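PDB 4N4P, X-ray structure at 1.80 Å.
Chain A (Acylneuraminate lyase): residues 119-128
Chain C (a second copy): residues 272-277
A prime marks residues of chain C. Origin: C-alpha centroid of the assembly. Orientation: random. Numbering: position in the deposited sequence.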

# COMPACT_ATOMS: atom_id res chain seq x y z
N ASN A 119 -21.92 -1.97 -6.78
CA ASN A 119 -23.27 -1.77 -7.29
C ASN A 119 -23.33 -0.62 -8.29
O ASN A 119 -23.98 -0.74 -9.32
CB ASN A 119 -24.26 -1.52 -6.15
CG ASN A 119 -24.57 -2.78 -5.33
OD1 ASN A 119 -24.31 -3.90 -5.77
ND2 ASN A 119 -25.14 -2.58 -4.15
N GLU A 120 -22.64 0.48 -8.00
CA GLU A 120 -22.58 1.59 -8.95
C GLU A 120 -21.90 1.19 -10.24
O GLU A 120 -22.37 1.53 -11.32
CB GLU A 120 -21.88 2.80 -8.33
CG GLU A 120 -22.81 3.57 -7.42
CD GLU A 120 -22.09 4.50 -6.44
OE1 GLU A 120 -20.92 4.23 -6.08
OE2 GLU A 120 -22.73 5.48 -6.01
N THR A 121 -20.80 0.45 -10.13
CA THR A 121 -20.07 -0.03 -11.28
C THR A 121 -20.91 -1.03 -12.10
O THR A 121 -20.95 -0.98 -13.33
CB THR A 121 -18.74 -0.64 -10.83
OG1 THR A 121 -17.95 0.39 -10.21
CG2 THR A 121 -17.97 -1.21 -12.02
N HIS A 122 -21.59 -1.94 -11.40
CA HIS A 122 -22.48 -2.91 -12.06
C HIS A 122 -23.57 -2.17 -12.85
O HIS A 122 -23.82 -2.48 -14.02
CB HIS A 122 -23.11 -3.86 -11.03
CG HIS A 122 -23.93 -4.95 -11.65
ND1 HIS A 122 -23.50 -6.26 -11.72
CD2 HIS A 122 -25.16 -4.92 -12.22
CE1 HIS A 122 -24.43 -6.99 -12.31
NE2 HIS A 122 -25.44 -6.20 -12.63
N HIS A 123 -24.19 -1.19 -12.21
CA HIS A 123 -25.28 -0.43 -12.82
C HIS A 123 -24.80 0.38 -14.02
O HIS A 123 -25.52 0.51 -15.02
CB HIS A 123 -25.96 0.50 -11.78
CG HIS A 123 -27.20 1.15 -12.30
ND1 HIS A 123 -28.45 0.57 -12.19
CD2 HIS A 123 -27.39 2.32 -12.96
CE1 HIS A 123 -29.35 1.36 -12.74
NE2 HIS A 123 -28.74 2.43 -13.22
N TYR A 124 -23.57 0.91 -13.92
CA TYR A 124 -22.94 1.62 -15.02
C TYR A 124 -22.80 0.71 -16.23
O TYR A 124 -23.21 1.07 -17.32
CB TYR A 124 -21.59 2.12 -14.52
CG TYR A 124 -20.52 2.52 -15.50
CD1 TYR A 124 -19.49 1.63 -15.86
CD2 TYR A 124 -20.47 3.83 -16.00
CE1 TYR A 124 -18.46 2.03 -16.73
CE2 TYR A 124 -19.45 4.24 -16.85
CZ TYR A 124 -18.44 3.35 -17.20
OH TYR A 124 -17.43 3.81 -18.03
N TYR A 125 -22.28 -0.50 -16.04
CA TYR A 125 -22.16 -1.40 -17.19
C TYR A 125 -23.52 -1.85 -17.74
O TYR A 125 -23.72 -1.93 -18.97
CB TYR A 125 -21.28 -2.58 -16.84
CG TYR A 125 -19.81 -2.22 -16.85
CD1 TYR A 125 -19.15 -1.89 -18.05
CD2 TYR A 125 -19.07 -2.24 -15.67
CE1 TYR A 125 -17.78 -1.58 -18.06
CE2 TYR A 125 -17.72 -1.94 -15.67
CZ TYR A 125 -17.08 -1.61 -16.86
OH TYR A 125 -15.73 -1.33 -16.82
N GLU A 126 -24.47 -2.08 -16.84
CA GLU A 126 -25.86 -2.36 -17.23
C GLU A 126 -26.43 -1.27 -18.14
O GLU A 126 -26.99 -1.56 -19.19
CB GLU A 126 -26.75 -2.49 -16.00
CG GLU A 126 -26.63 -3.77 -15.25
CD GLU A 126 -27.74 -3.90 -14.24
OE1 GLU A 126 -27.58 -3.40 -13.11
OE2 GLU A 126 -28.76 -4.53 -14.58
N GLU A 127 -26.32 -0.02 -17.73
CA GLU A 127 -26.82 1.08 -18.55
C GLU A 127 -26.16 1.11 -19.94
O GLU A 127 -26.84 1.31 -20.94
CB GLU A 127 -26.63 2.41 -17.84
CG GLU A 127 -27.52 2.62 -16.64
CD GLU A 127 -27.73 4.09 -16.36
OE1 GLU A 127 -27.48 4.51 -15.21
OE2 GLU A 127 -28.13 4.83 -17.29
N ILE A 128 -24.84 0.92 -20.02
CA ILE A 128 -24.17 0.95 -21.33
C ILE A 128 -24.69 -0.20 -22.21
O ILE A 128 -24.91 -0.02 -23.40
CB ILE A 128 -22.62 0.89 -21.23
CG1 ILE A 128 -22.09 2.01 -20.33
CG2 ILE A 128 -21.98 0.98 -22.65
CD1 ILE A 128 -20.62 1.81 -19.87
N ARG C 272 -25.96 13.00 -9.79
CA ARG C 272 -25.93 12.56 -11.19
C ARG C 272 -25.34 11.16 -11.28
O ARG C 272 -24.57 10.75 -10.41
CB ARG C 272 -25.10 13.54 -12.05
CG ARG C 272 -25.96 14.65 -12.70
CD ARG C 272 -25.14 15.52 -13.69
NE ARG C 272 -26.01 16.52 -14.33
CZ ARG C 272 -25.59 17.65 -14.91
NH1 ARG C 272 -24.29 17.96 -14.94
NH2 ARG C 272 -26.46 18.49 -15.46
N LYS C 273 -25.70 10.44 -12.34
CA LYS C 273 -25.03 9.18 -12.65
C LYS C 273 -23.54 9.44 -12.83
O LYS C 273 -23.14 10.49 -13.34
CB LYS C 273 -25.58 8.56 -13.95
CG LYS C 273 -27.07 8.31 -13.95
CD LYS C 273 -27.52 8.02 -15.39
CE LYS C 273 -29.02 7.81 -15.52
NZ LYS C 273 -29.48 6.53 -14.88
N PRO C 274 -22.71 8.45 -12.46
CA PRO C 274 -23.08 7.10 -12.06
C PRO C 274 -23.27 6.87 -10.57
O PRO C 274 -23.28 5.72 -10.12
CB PRO C 274 -21.94 6.24 -12.64
CG PRO C 274 -20.72 7.18 -12.66
CD PRO C 274 -21.26 8.61 -12.69
N PHE C 275 -23.44 7.95 -9.78
CA PHE C 275 -23.76 7.75 -8.37
C PHE C 275 -25.09 7.01 -8.18
O PHE C 275 -26.03 7.23 -8.92
CB PHE C 275 -23.76 9.10 -7.62
CG PHE C 275 -22.38 9.61 -7.36
CD1 PHE C 275 -21.56 8.98 -6.42
CD2 PHE C 275 -21.88 10.68 -8.07
CE1 PHE C 275 -20.26 9.45 -6.19
CE2 PHE C 275 -20.58 11.16 -7.86
CZ PHE C 275 -19.77 10.54 -6.93
N TRP C 276 -25.14 6.14 -7.18
CA TRP C 276 -26.32 5.34 -6.89
C TRP C 276 -27.54 6.22 -6.56
O TRP C 276 -27.46 7.09 -5.69
CB TRP C 276 -26.04 4.43 -5.69
CG TRP C 276 -27.11 3.43 -5.48
CD1 TRP C 276 -28.11 3.48 -4.56
CD2 TRP C 276 -27.32 2.25 -6.25
NE1 TRP C 276 -28.92 2.37 -4.69
CE2 TRP C 276 -28.46 1.60 -5.72
CE3 TRP C 276 -26.63 1.65 -7.32
CZ2 TRP C 276 -28.94 0.39 -6.24
CZ3 TRP C 276 -27.10 0.44 -7.84
CH2 TRP C 276 -28.25 -0.17 -7.29
N ARG C 277 -28.65 5.99 -7.25
CA ARG C 277 -29.93 6.61 -6.89
C ARG C 277 -30.70 5.68 -5.93
O ARG C 277 -31.18 4.62 -6.34
CB ARG C 277 -30.75 6.92 -8.15
CG ARG C 277 -32.15 7.53 -7.86
CD ARG C 277 -32.07 8.97 -7.29
NE ARG C 277 -31.37 9.83 -8.22
CZ ARG C 277 -31.96 10.46 -9.23
NH1 ARG C 277 -33.27 10.38 -9.39
NH2 ARG C 277 -31.24 11.20 -10.06
O HOH W 1 -24.08 3.65 -11.46

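Residues 119-128 of chain A form part of a longer helix, and against it lies an irregular segment of chain C, residues 272-277. Together the two stretches bury 411 Å², with Trp276′ and Glu120 giving up the most surface.

At Asn119 the contact is one of packing. Its CB lies 3.8 Å from CZ3 of Trp276′, and its carbonyl O lies 3.6 Å from the same CZ3. That carbonyl is already engaged within the helix, accepting a hydrogen bond from His123 N at 2.9 Å (N to Asn119 O), so the indole covers a backbone group whose polar needs are met.

Glu120 makes the main polar contact to the chain C backbone. Its CA-to-CB bond points sideways, but the extended chain (chi1 m, chi2 t) brings the carboxylate to the loop, where OE2 accepts a hydrogen bond from Trp276′ N at 2.8 Å with an N-H...O angle of 161°. This nearly straight bond satisfies an amide in a segment without regular secondary structure. The same OE2 sits 3.4 Å from Phe275′ CA, while OE1 is hydrogen-bonded to a residue just outside the stretches. A water adds a second link, donating to Glu120 O at 2.7 Å from its oxygen and to Pro274′ O at 2.6 Å. Two carbonyl oxygens cannot bond to each other directly, and the water supplies the protons that join them; Glu120 O also accepts the helical bond from Tyr124 N at 2.9 Å.

Thr121 points away from the loop, and His122 makes no contact with it. One turn on from Asn119, His123 again faces chain C. Its CB is 4.1 Å from Trp276′ CZ3, and its ring forms an oblique aromatic pair with the six-membered ring of Trp276′, the centroids 5.9 Å apart and the planes at 75°. On the imidazole edge, near the ring plane, NE2 lies 4.5 Å from Lys273′ NZ.

Tyr124 meets Pro274′ through a looser apolar contact, CD2 to CB at 4.4 Å. The proline follows a cis peptide bond, and its side chain points toward the helix.

Tyr125 and Glu126 play no part, but Glu127 closes the contact with a salt bridge: its OE1 accepts a hydrogen bond from Lys273′ NZ at 2.9 Å. Both side chains start out toward the opposing stretch, and the lysine is extended through chi3 before turning at chi4 (m) to bring its ammonium group to the carboxylate. Ile128 lies out of reach.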